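Local coordinates for protein condensin complex subunit 3 (Schizosaccharomyces pombe, PDB 5OQR) that serves as a regulatory subunit of the condensin complex, which is required to convert interphase chromatin into mitotic-like condensed chromosomes, at residues 302-307 / 339-344; 269-274 / 306-311; 260-265 / 311-316. One frame throughout, in Å; residues are numbered along the deposited sequence.

Interaction 1 of 3, residues 302-307 / 339-344; sequences FWLELT and LTYYIE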
loop_
_atom_site.group_PDB
_atom_site.type_symbol
_atom_site.label_atom_id
_atom_site.label_comp_id
_atom_site.label_asym_id
_atom_site.label_seq_id
_atom_site.Cartn_x
_atom_site.Cartn_y
_atom_site.Cartn_z
ATOM N N PHE A 302 -15.942 -7.514 -34.950
ATOM C CA PHE A 302 -15.572 -7.092 -33.604
ATOM C C PHE A 302 -15.575 -5.574 -33.480
ATOM O O PHE A 302 -16.028 -5.027 -32.468
ATOM C CB PHE A 302 -14.196 -7.659 -33.251
ATOM C CG PHE A 302 -13.677 -7.218 -31.913
ATOM C CD1 PHE A 302 -13.866 -8.003 -30.792
ATOM C CD2 PHE A 302 -12.987 -6.024 -31.780
ATOM C CE1 PHE A 302 -13.386 -7.602 -29.563
ATOM C CE2 PHE A 302 -12.509 -5.618 -30.555
ATOM C CZ PHE A 302 -12.703 -6.409 -29.445
ATOM N N TRP A 303 -15.080 -4.876 -34.501
ATOM C CA TRP A 303 -14.928 -3.428 -34.431
ATOM C C TRP A 303 -16.210 -2.677 -34.754
ATOM O O TRP A 303 -16.324 -1.500 -34.397
ATOM C CB TRP A 303 -13.816 -2.983 -35.379
ATOM C CG TRP A 303 -12.526 -3.659 -35.079
ATOM C CD1 TRP A 303 -12.028 -4.778 -35.672
ATOM C CD2 TRP A 303 -11.571 -3.271 -34.087
ATOM N NE1 TRP A 303 -10.817 -5.109 -35.118
ATOM C CE2 TRP A 303 -10.514 -4.198 -34.141
ATOM C CE3 TRP A 303 -11.505 -2.225 -33.162
ATOM C CZ2 TRP A 303 -9.407 -4.113 -33.303
ATOM C CZ3 TRP A 303 -10.401 -2.141 -32.335
ATOM C CH2 TRP A 303 -9.367 -3.078 -32.412
ATOM N N LEU A 304 -17.170 -3.318 -35.416
ATOM C CA LEU A 304 -18.437 -2.672 -35.730
ATOM C C LEU A 304 -19.468 -2.822 -34.622
ATOM O O LEU A 304 -20.470 -2.099 -34.624
ATOM C CB LEU A 304 -19.008 -3.239 -37.032
ATOM C CG LEU A 304 -18.056 -3.225 -38.230
ATOM C CD1 LEU A 304 -18.712 -3.869 -39.438
ATOM C CD2 LEU A 304 -17.600 -1.814 -38.556
ATOM N N GLU A 305 -19.245 -3.735 -33.683
ATOM C CA GLU A 305 -20.134 -3.962 -32.552
ATOM C C GLU A 305 -19.397 -3.742 -31.235
ATOM O O GLU A 305 -19.543 -4.510 -30.284
ATOM C CB GLU A 305 -20.722 -5.369 -32.608
ATOM C CG GLU A 305 -21.598 -5.629 -33.818
ATOM C CD GLU A 305 -21.929 -7.099 -33.989
ATOM O OE1 GLU A 305 -21.605 -7.664 -35.055
ATOM O OE2 GLU A 305 -22.501 -7.694 -33.051
ATOM N N LEU A 306 -18.595 -2.684 -31.168
ATOM C CA LEU A 306 -17.768 -2.444 -29.996
ATOM C C LEU A 306 -18.617 -2.115 -28.774
ATOM O O LEU A 306 -19.666 -1.475 -28.865
ATOM C CB LEU A 306 -16.783 -1.305 -30.258
ATOM C CG LEU A 306 -15.550 -1.653 -31.092
ATOM C CD1 LEU A 306 -14.801 -0.393 -31.481
ATOM C CD2 LEU A 306 -14.629 -2.599 -30.339
ATOM N N THR A 307 -18.145 -2.568 -27.622
ATOM C CA THR A 307 -18.722 -2.254 -26.325
ATOM C C THR A 307 -17.637 -1.639 -25.447
ATOM O O THR A 307 -16.471 -1.551 -25.834
ATOM C CB THR A 307 -19.315 -3.500 -25.660
ATOM O OG1 THR A 307 -18.260 -4.349 -25.193
ATOM C CG2 THR A 307 -20.187 -4.272 -26.635
ATOM N N LEU A 339 -8.927 2.179 -38.359
ATOM C CA LEU A 339 -9.117 2.769 -37.039
ATOM C C LEU A 339 -9.838 4.105 -37.141
ATOM O O LEU A 339 -10.801 4.361 -36.411
ATOM C CB LEU A 339 -7.765 2.938 -36.351
ATOM C CG LEU A 339 -7.798 3.470 -34.919
ATOM C CD1 LEU A 339 -8.313 2.410 -33.965
ATOM C CD2 LEU A 339 -6.422 3.945 -34.508
ATOM N N THR A 340 -9.378 4.976 -38.042
ATOM C CA THR A 340 -10.076 6.234 -38.280
ATOM C C THR A 340 -11.540 5.983 -38.612
ATOM O O THR A 340 -12.426 6.701 -38.142
ATOM C CB THR A 340 -9.400 7.009 -39.412
ATOM O OG1 THR A 340 -7.994 7.111 -39.157
ATOM C CG2 THR A 340 -9.986 8.407 -39.532
ATOM N N TYR A 341 -11.808 4.957 -39.416
ATOM C CA TYR A 341 -13.183 4.608 -39.749
ATOM C C TYR A 341 -13.945 4.126 -38.519
ATOM O O TYR A 341 -15.084 4.545 -38.286
ATOM C CB TYR A 341 -13.181 3.550 -40.854
ATOM C CG TYR A 341 -14.528 2.944 -41.168
ATOM C CD1 TYR A 341 -14.757 1.590 -40.979
ATOM C CD2 TYR A 341 -15.565 3.720 -41.663
ATOM C CE1 TYR A 341 -15.979 1.026 -41.269
ATOM C CE2 TYR A 341 -16.793 3.165 -41.955
ATOM C CZ TYR A 341 -16.994 1.816 -41.759
ATOM O OH TYR A 341 -18.216 1.251 -42.044
ATOM N N TYR A 342 -13.329 3.258 -37.712
ATOM C CA TYR A 342 -14.001 2.750 -36.518
ATOM C C TYR A 342 -14.322 3.875 -35.544
ATOM O O TYR A 342 -15.387 3.878 -34.916
ATOM C CB TYR A 342 -13.135 1.695 -35.832
ATOM C CG TYR A 342 -12.804 0.497 -36.687
ATOM C CD1 TYR A 342 -13.712 -0.001 -37.611
ATOM C CD2 TYR A 342 -11.577 -0.140 -36.569
ATOM C CE1 TYR A 342 -13.407 -1.098 -38.390
ATOM C CE2 TYR A 342 -11.263 -1.232 -37.343
ATOM C CZ TYR A 342 -12.182 -1.709 -38.251
ATOM O OH TYR A 342 -11.863 -2.802 -39.021
ATOM N N ILE A 343 -13.407 4.832 -35.393
ATOM C CA ILE A 343 -13.663 5.975 -34.524
ATOM C C ILE A 343 -14.839 6.788 -35.050
ATOM O O ILE A 343 -15.696 7.237 -34.281
ATOM C CB ILE A 343 -12.391 6.833 -34.389
ATOM C CG1 ILE A 343 -11.320 6.065 -33.616
ATOM C CG2 ILE A 343 -12.695 8.164 -33.697
ATOM C CD1 ILE A 343 -9.955 6.735 -33.593
ATOM N N GLU A 344 -14.904 6.987 -36.368
ATOM C CA GLU A 344 -15.932 7.860 -36.925
ATOM C C GLU A 344 -17.319 7.234 -36.842
ATOM O O GLU A 344 -18.303 7.950 -36.633
ATOM C CB GLU A 344 -15.581 8.231 -38.363
ATOM C CG GLU A 344 -14.359 9.133 -38.443
ATOM C CD GLU A 344 -14.456 10.178 -39.527
ATOM O OE1 GLU A 344 -14.047 9.882 -40.669
ATOM O OE2 GLU A 344 -14.942 11.294 -39.239
HETATM O O HOH W 1 -16.829 1.351 -35.196
#
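Trp303 and Tyr342 lie flat against each other, and this pair makes up most of the contact between residues 302-307 and 339-344. Trp303 CB sits over the middle of the tyrosine ring, 3.4 Å from its centroid and 7° off the normal, a CH-pi contact. Beyond CB the indole continues over the same ring: its five-membered ring and the phenol form an offset stack with centroids 4.6 Å apart and planes only 6° from parallel. Tyr342 CE2 therefore covers the rim of one indole face, 3.6 Å from Trp303 CG. CG stands anti to the carbonyl carbon in both residues, and the rings come to lie face to face between the two segments. Leu304 extends the apolar patch with one methyl, CD2, which lies 4.2 Å from Tyr341 CE1 and comes obliquely to the Tyr342 ring as well.

A water bridges the two backbones beside the ring pair, donating to Trp303 O at 3.0 Å and to Tyr342 O at 2.9 Å. It links two carbonyl oxygens that make no direct polar bond across the contact. Further out, the phenol OH of Tyr342 is hydrogen-bonded to Glu300, and Trp303 NE1 makes a weak bond to Phe298 O; the first ties the phenol to the opening residue of helix 300-304, the second the indole to the chain just before it. The opposite indole face is covered by Phe302 CD2, 3.8 Å above its plane. Leu366 of helix 356-372 and Ala314 of helix 308-324 also touch the tryptophan, while Arg345 binds the carbonyl of Leu304. Short helix 300-304 is thus packed through aromatic rings onto helix 336-348, one of the helix-to-helix joints of an all-helical HEAT-repeat solenoid.

Interaction 2 of 3, residues 269-274 / 306-311; sequences LDVSNN and LTAESS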
loop_
_atom_site.group_PDB
_atom_site.type_symbol
_atom_site.label_atom_id
_atom_site.label_comp_id
_atom_site.label_asym_id
_atom_site.label_seq_id
_atom_site.Cartn_x
_atom_site.Cartn_y
_atom_site.Cartn_z
ATOM N N LEU A 269 -17.351 -5.839 -13.799
ATOM C CA LEU A 269 -16.381 -4.989 -13.125
ATOM C C LEU A 269 -16.612 -3.504 -13.362
ATOM O O LEU A 269 -15.857 -2.686 -12.822
ATOM C CB LEU A 269 -14.958 -5.354 -13.568
ATOM C CG LEU A 269 -14.485 -6.771 -13.242
ATOM C CD1 LEU A 269 -13.100 -6.995 -13.811
ATOM C CD2 LEU A 269 -14.491 -7.020 -11.743
ATOM N N ASP A 270 -17.623 -3.131 -14.141
ATOM C CA ASP A 270 -17.937 -1.730 -14.410
ATOM C C ASP A 270 -16.689 -0.978 -14.872
ATOM O O ASP A 270 -16.232 -0.018 -14.252
ATOM C CB ASP A 270 -18.553 -1.074 -13.173
ATOM C CG ASP A 270 -19.231 0.240 -13.488
ATOM O OD1 ASP A 270 -19.331 1.091 -12.580
ATOM O OD2 ASP A 270 -19.669 0.420 -14.643
ATOM N N VAL A 271 -16.147 -1.438 -16.003
ATOM C CA VAL A 271 -14.830 -0.991 -16.445
ATOM C C VAL A 271 -14.815 0.503 -16.730
ATOM O O VAL A 271 -13.787 1.165 -16.545
ATOM C CB VAL A 271 -14.386 -1.803 -17.678
ATOM C CG1 VAL A 271 -14.322 -3.280 -17.337
ATOM C CG2 VAL A 271 -15.319 -1.564 -18.856
ATOM N N SER A 272 -15.934 1.061 -17.192
ATOM C CA SER A 272 -15.963 2.487 -17.502
ATOM C C SER A 272 -15.700 3.331 -16.262
ATOM O O SER A 272 -15.180 4.446 -16.372
ATOM C CB SER A 272 -17.304 2.862 -18.133
ATOM O OG SER A 272 -18.388 2.365 -17.370
ATOM N N ASN A 273 -16.044 2.820 -15.082
ATOM C CA ASN A 273 -15.789 3.517 -13.829
ATOM C C ASN A 273 -14.585 2.969 -13.076
ATOM O O ASN A 273 -14.171 3.571 -12.082
ATOM C CB ASN A 273 -17.024 3.448 -12.926
ATOM C CG ASN A 273 -18.166 4.300 -13.438
ATOM O OD1 ASN A 273 -18.121 5.527 -13.358
ATOM N ND2 ASN A 273 -19.200 3.655 -13.961
ATOM N N ASN A 274 -14.016 1.849 -13.523
ATOM C CA ASN A 274 -12.858 1.242 -12.886
ATOM C C ASN A 274 -11.871 0.815 -13.974
ATOM O O ASN A 274 -11.510 -0.348 -14.115
ATOM C CB ASN A 274 -13.275 0.062 -12.014
ATOM C CG ASN A 274 -14.424 0.399 -11.093
ATOM O OD1 ASN A 274 -14.236 1.007 -10.042
ATOM N ND2 ASN A 274 -15.627 0.003 -11.483
ATOM N N LEU A 306 -18.595 -2.684 -31.168
ATOM C CA LEU A 306 -17.768 -2.444 -29.996
ATOM C C LEU A 306 -18.617 -2.115 -28.774
ATOM O O LEU A 306 -19.666 -1.475 -28.865
ATOM C CB LEU A 306 -16.783 -1.305 -30.258
ATOM C CG LEU A 306 -15.550 -1.653 -31.092
ATOM C CD1 LEU A 306 -14.801 -0.393 -31.481
ATOM C CD2 LEU A 306 -14.629 -2.599 -30.339
ATOM N N THR A 307 -18.145 -2.568 -27.622
ATOM C CA THR A 307 -18.722 -2.254 -26.325
ATOM C C THR A 307 -17.637 -1.639 -25.447
ATOM O O THR A 307 -16.471 -1.551 -25.834
ATOM C CB THR A 307 -19.315 -3.500 -25.660
ATOM O OG1 THR A 307 -18.260 -4.349 -25.193
ATOM C CG2 THR A 307 -20.187 -4.272 -26.635
ATOM N N ALA A 308 -18.030 -1.207 -24.250
ATOM C CA ALA A 308 -17.049 -0.693 -23.301
ATOM C C ALA A 308 -16.027 -1.765 -22.948
ATOM O O ALA A 308 -14.817 -1.516 -22.958
ATOM C CB ALA A 308 -17.752 -0.180 -22.046
ATOM N N GLU A 309 -16.499 -2.974 -22.643
ATOM C CA GLU A 309 -15.592 -4.063 -22.301
ATOM C C GLU A 309 -14.846 -4.557 -23.530
ATOM O O GLU A 309 -13.641 -4.829 -23.468
ATOM C CB GLU A 309 -16.366 -5.211 -21.654
ATOM C CG GLU A 309 -17.117 -4.834 -20.388
ATOM C CD GLU A 309 -18.447 -4.153 -20.665
ATOM O OE1 GLU A 309 -18.779 -3.955 -21.852
ATOM O OE2 GLU A 309 -19.160 -3.814 -19.696
ATOM N N SER A 310 -15.548 -4.682 -24.656
ATOM C CA SER A 310 -14.917 -5.155 -25.881
ATOM C C SER A 310 -13.814 -4.207 -26.334
ATOM O O SER A 310 -12.747 -4.650 -26.772
ATOM C CB SER A 310 -15.980 -5.319 -26.967
ATOM O OG SER A 310 -15.435 -5.150 -28.260
ATOM N N SER A 311 -14.044 -2.897 -26.223
ATOM C CA SER A 311 -13.043 -1.935 -26.673
ATOM C C SER A 311 -11.854 -1.891 -25.721
ATOM O O SER A 311 -10.707 -1.750 -26.159
ATOM C CB SER A 311 -13.672 -0.550 -26.810
ATOM O OG SER A 311 -14.078 -0.044 -25.553
HETATM O O HOH W 2 -18.159 -3.232 -17.446
#
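With chi1 at -60°, Val271 sets CG2 between its own backbone N and carbonyl carbon and presents that methyl to the helix beginning at Ala308, where Glu309, its CG anti to the carbonyl carbon, brings a methylene beside it. The bend of Glu309 at chi2 (81°) then swings the carboxylate, whose OE2 receives a water and whose OE1 weakly accepts from Thr307 OG1. Val271 CG2 lies 4.0 Å from Glu309 CG and 4.2 Å from Ala308 CB, with the valine and glutamate side chains running obliquely to each other. The water adds a polar link, accepting from Val271 N at 3.1 Å and donating to Glu309 OE2.

In the helical solenoid, this is a loop between helices 262-266 and 275-288 resting on the first turn of helix 308-324. That turn is opened by an N-cap: Thr307 OG1 accepts from Ser310 N at 2.8 Å with an N-H...O angle of 160°. Glu358 of helix 356-372 takes the amide of Ala308, another N-H at the same helix end, and Phe361 packs on the Ala308 side chain.

The loop has its own internal bracing. Asp270 O accepts from Asn273 N and from Asn274 ND2, which arrive from opposite faces of its carbonyl plane, Asn274 ND2 at 2.8 Å from Asp270 O. Asn273 ND2 also reaches Asp270 OD1 at 2.9 Å on the syn side, tilted out of the carboxylate plane. Leu312, one turn past Ala308, also packs on Val271.

Interaction 3 of 3, residues 260-265 / 311-316; sequences NNLLEL and SLLART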
loop_
_atom_site.group_PDB
_atom_site.type_symbol
_atom_site.label_atom_id
_atom_site.label_comp_id
_atom_site.label_asym_id
_atom_site.label_seq_id
_atom_site.Cartn_x
_atom_site.Cartn_y
_atom_site.Cartn_z
ATOM N N ASN A 260 -16.102 -18.985 -18.504
ATOM C CA ASN A 260 -14.852 -18.943 -19.258
ATOM C C ASN A 260 -14.912 -17.920 -20.388
ATOM O O ASN A 260 -14.294 -18.102 -21.438
ATOM C CB ASN A 260 -14.493 -20.325 -19.810
ATOM C CG ASN A 260 -14.156 -21.316 -18.716
ATOM O OD1 ASN A 260 -13.518 -20.966 -17.725
ATOM N ND2 ASN A 260 -14.585 -22.558 -18.890
ATOM N N ASN A 261 -15.660 -16.840 -20.180
ATOM C CA ASN A 261 -15.798 -15.768 -21.164
ATOM C C ASN A 261 -15.232 -14.497 -20.543
ATOM O O ASN A 261 -15.866 -13.881 -19.680
ATOM C CB ASN A 261 -17.252 -15.588 -21.582
ATOM C CG ASN A 261 -17.394 -14.746 -22.830
ATOM O OD1 ASN A 261 -17.658 -13.547 -22.757
ATOM N ND2 ASN A 261 -17.209 -15.370 -23.988
ATOM N N LEU A 262 -14.036 -14.110 -20.988
ATOM C CA LEU A 262 -13.367 -12.952 -20.410
ATOM C C LEU A 262 -14.236 -11.705 -20.505
ATOM O O LEU A 262 -14.287 -10.903 -19.564
ATOM C CB LEU A 262 -12.027 -12.726 -21.109
ATOM C CG LEU A 262 -11.125 -11.643 -20.518
ATOM C CD1 LEU A 262 -10.714 -11.992 -19.100
ATOM C CD2 LEU A 262 -9.905 -11.452 -21.396
ATOM N N LEU A 263 -14.926 -11.520 -21.631
ATOM C CA LEU A 263 -15.810 -10.368 -21.776
ATOM C C LEU A 263 -16.907 -10.382 -20.720
ATOM O O LEU A 263 -17.202 -9.354 -20.102
ATOM C CB LEU A 263 -16.421 -10.348 -23.177
ATOM C CG LEU A 263 -15.534 -9.872 -24.327
ATOM C CD1 LEU A 263 -16.291 -9.986 -25.639
ATOM C CD2 LEU A 263 -15.067 -8.443 -24.112
ATOM N N GLU A 264 -17.527 -11.542 -20.501
ATOM C CA GLU A 264 -18.592 -11.628 -19.509
ATOM C C GLU A 264 -18.075 -11.276 -18.120
ATOM O O GLU A 264 -18.793 -10.669 -17.319
ATOM C CB GLU A 264 -19.205 -13.027 -19.518
ATOM C CG GLU A 264 -20.434 -13.159 -18.634
ATOM C CD GLU A 264 -21.177 -14.463 -18.855
ATOM O OE1 GLU A 264 -21.984 -14.842 -17.981
ATOM O OE2 GLU A 264 -20.955 -15.108 -19.902
ATOM N N LEU A 265 -16.833 -11.654 -17.817
ATOM C CA LEU A 265 -16.224 -11.244 -16.556
ATOM C C LEU A 265 -16.026 -9.735 -16.509
ATOM O O LEU A 265 -16.298 -9.099 -15.485
ATOM C CB LEU A 265 -14.890 -11.970 -16.364
ATOM C CG LEU A 265 -14.095 -11.700 -15.082
ATOM C CD1 LEU A 265 -13.205 -12.888 -14.776
ATOM C CD2 LEU A 265 -13.240 -10.443 -15.180
ATOM N N SER A 311 -14.044 -2.897 -26.223
ATOM C CA SER A 311 -13.043 -1.935 -26.673
ATOM C C SER A 311 -11.854 -1.891 -25.721
ATOM O O SER A 311 -10.707 -1.750 -26.159
ATOM C CB SER A 311 -13.672 -0.550 -26.810
ATOM O OG SER A 311 -14.078 -0.044 -25.553
ATOM N N LEU A 312 -12.108 -2.005 -24.417
ATOM C CA LEU A 312 -11.016 -2.017 -23.452
ATOM C C LEU A 312 -10.124 -3.233 -23.652
ATOM O O LEU A 312 -8.903 -3.152 -23.483
ATOM C CB LEU A 312 -11.573 -1.997 -22.031
ATOM C CG LEU A 312 -10.532 -1.941 -20.911
ATOM C CD1 LEU A 312 -9.894 -0.572 -20.845
ATOM C CD2 LEU A 312 -11.170 -2.293 -19.593
ATOM N N LEU A 313 -10.716 -4.372 -24.009
ATOM C CA LEU A 313 -9.927 -5.579 -24.230
ATOM C C LEU A 313 -8.957 -5.403 -25.389
ATOM O O LEU A 313 -7.803 -5.837 -25.314
ATOM C CB LEU A 313 -10.853 -6.768 -24.486
ATOM C CG LEU A 313 -10.155 -8.092 -24.801
ATOM C CD1 LEU A 313 -9.263 -8.527 -23.645
ATOM C CD2 LEU A 313 -11.183 -9.158 -25.125
ATOM N N ALA A 314 -9.409 -4.781 -26.479
ATOM C CA ALA A 314 -8.530 -4.577 -27.624
ATOM C C ALA A 314 -7.402 -3.612 -27.283
ATOM O O ALA A 314 -6.248 -3.838 -27.662
ATOM C CB ALA A 314 -9.338 -4.065 -28.817
ATOM N N ARG A 315 -7.714 -2.532 -26.565
ATOM C CA ARG A 315 -6.687 -1.562 -26.201
ATOM C C ARG A 315 -5.644 -2.185 -25.282
ATOM O O ARG A 315 -4.453 -1.863 -25.375
ATOM C CB ARG A 315 -7.337 -0.343 -25.544
ATOM C CG ARG A 315 -6.374 0.574 -24.797
ATOM C CD ARG A 315 -6.286 0.204 -23.320
ATOM N NE ARG A 315 -5.460 1.142 -22.563
ATOM C CZ ARG A 315 -5.919 2.070 -21.730
ATOM N NH1 ARG A 315 -5.067 2.866 -21.102
ATOM N NH2 ARG A 315 -7.218 2.212 -21.509
ATOM N N THR A 316 -6.070 -3.072 -24.381
ATOM C CA THR A 316 -5.124 -3.726 -23.483
ATOM C C THR A 316 -4.320 -4.792 -24.216
ATOM O O THR A 316 -3.105 -4.904 -24.019
ATOM C CB THR A 316 -5.864 -4.341 -22.295
ATOM O OG1 THR A 316 -6.701 -3.352 -21.682
ATOM C CG2 THR A 316 -4.873 -4.860 -21.262
#
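Leu313 reaches Leu262 and Leu263 of the facing segment, and the joint it makes is an apolar helix-to-helix contact within the HEAT-repeat solenoid, between short helix 262-266 and the longer helix 308-324. Before it in the chain, Ser311 turns its CB from residues 260-265, and both Ser311 and Leu312 pack on helix 356-372, Ser311 on Ile362 and Leu312 on Phe361. Leu312 also lies on Ala278 of helix 275-288.

The next residue is the one that crosses. Leu313 has CG anti to its backbone N (chi1 177°), which stretches the fork out from the helix and spreads its two methyls over two partners. CD1 comes to Leu262 CD2 at 3.7 Å, the two side chains passing at an oblique angle; CD2 meets Leu263 CD2 at 4.1 Å, here with the chains at about a right angle. Leu262 is likewise extended toward the interface, whereas Leu263 leaves its backbone across the interface rather than into it, and its end comes nearer. Both belong to the opening turn of helix 262-266, which is capped at its N terminus: Asn261 OD1 accepts from Glu264 N at 3.0 Å, the donor lying in the carbonyl plane on a lone pair.

Further along, Arg315 forms a salt bridge with Glu319 and a cation-pi contact with Tyr368. The hydroxyl of Thr316 turns back to its own helix: OG1 donates to Leu312 O at 2.9 Å, from the face of that carbonyl opposite to Thr316 N.

Helix 308-324 is shared by interactions 2 and 3, whose centres are about 8 Å apart; interaction 2 takes its first turn and interaction 3 the next. Interaction 1 holds the preceding helix, 300-304, with its centre about 15 Å from either of theirs. Interaction 2 is buried, while 1 and 3 are only partly so, with exposed Tyr341 at the edge of interaction 1. Their chemistry also differs: stacked aromatic rings with a leucine beside them in 1, aliphatic contact in 2, leucine methyls alone in 3. Bridging waters occur in 1 and 2. Direct packing joins the three, as Trp303 CH2 lies 3.7 Å from Ala314 CB, and Leu263 CD2 is equally close to Ser310 CA.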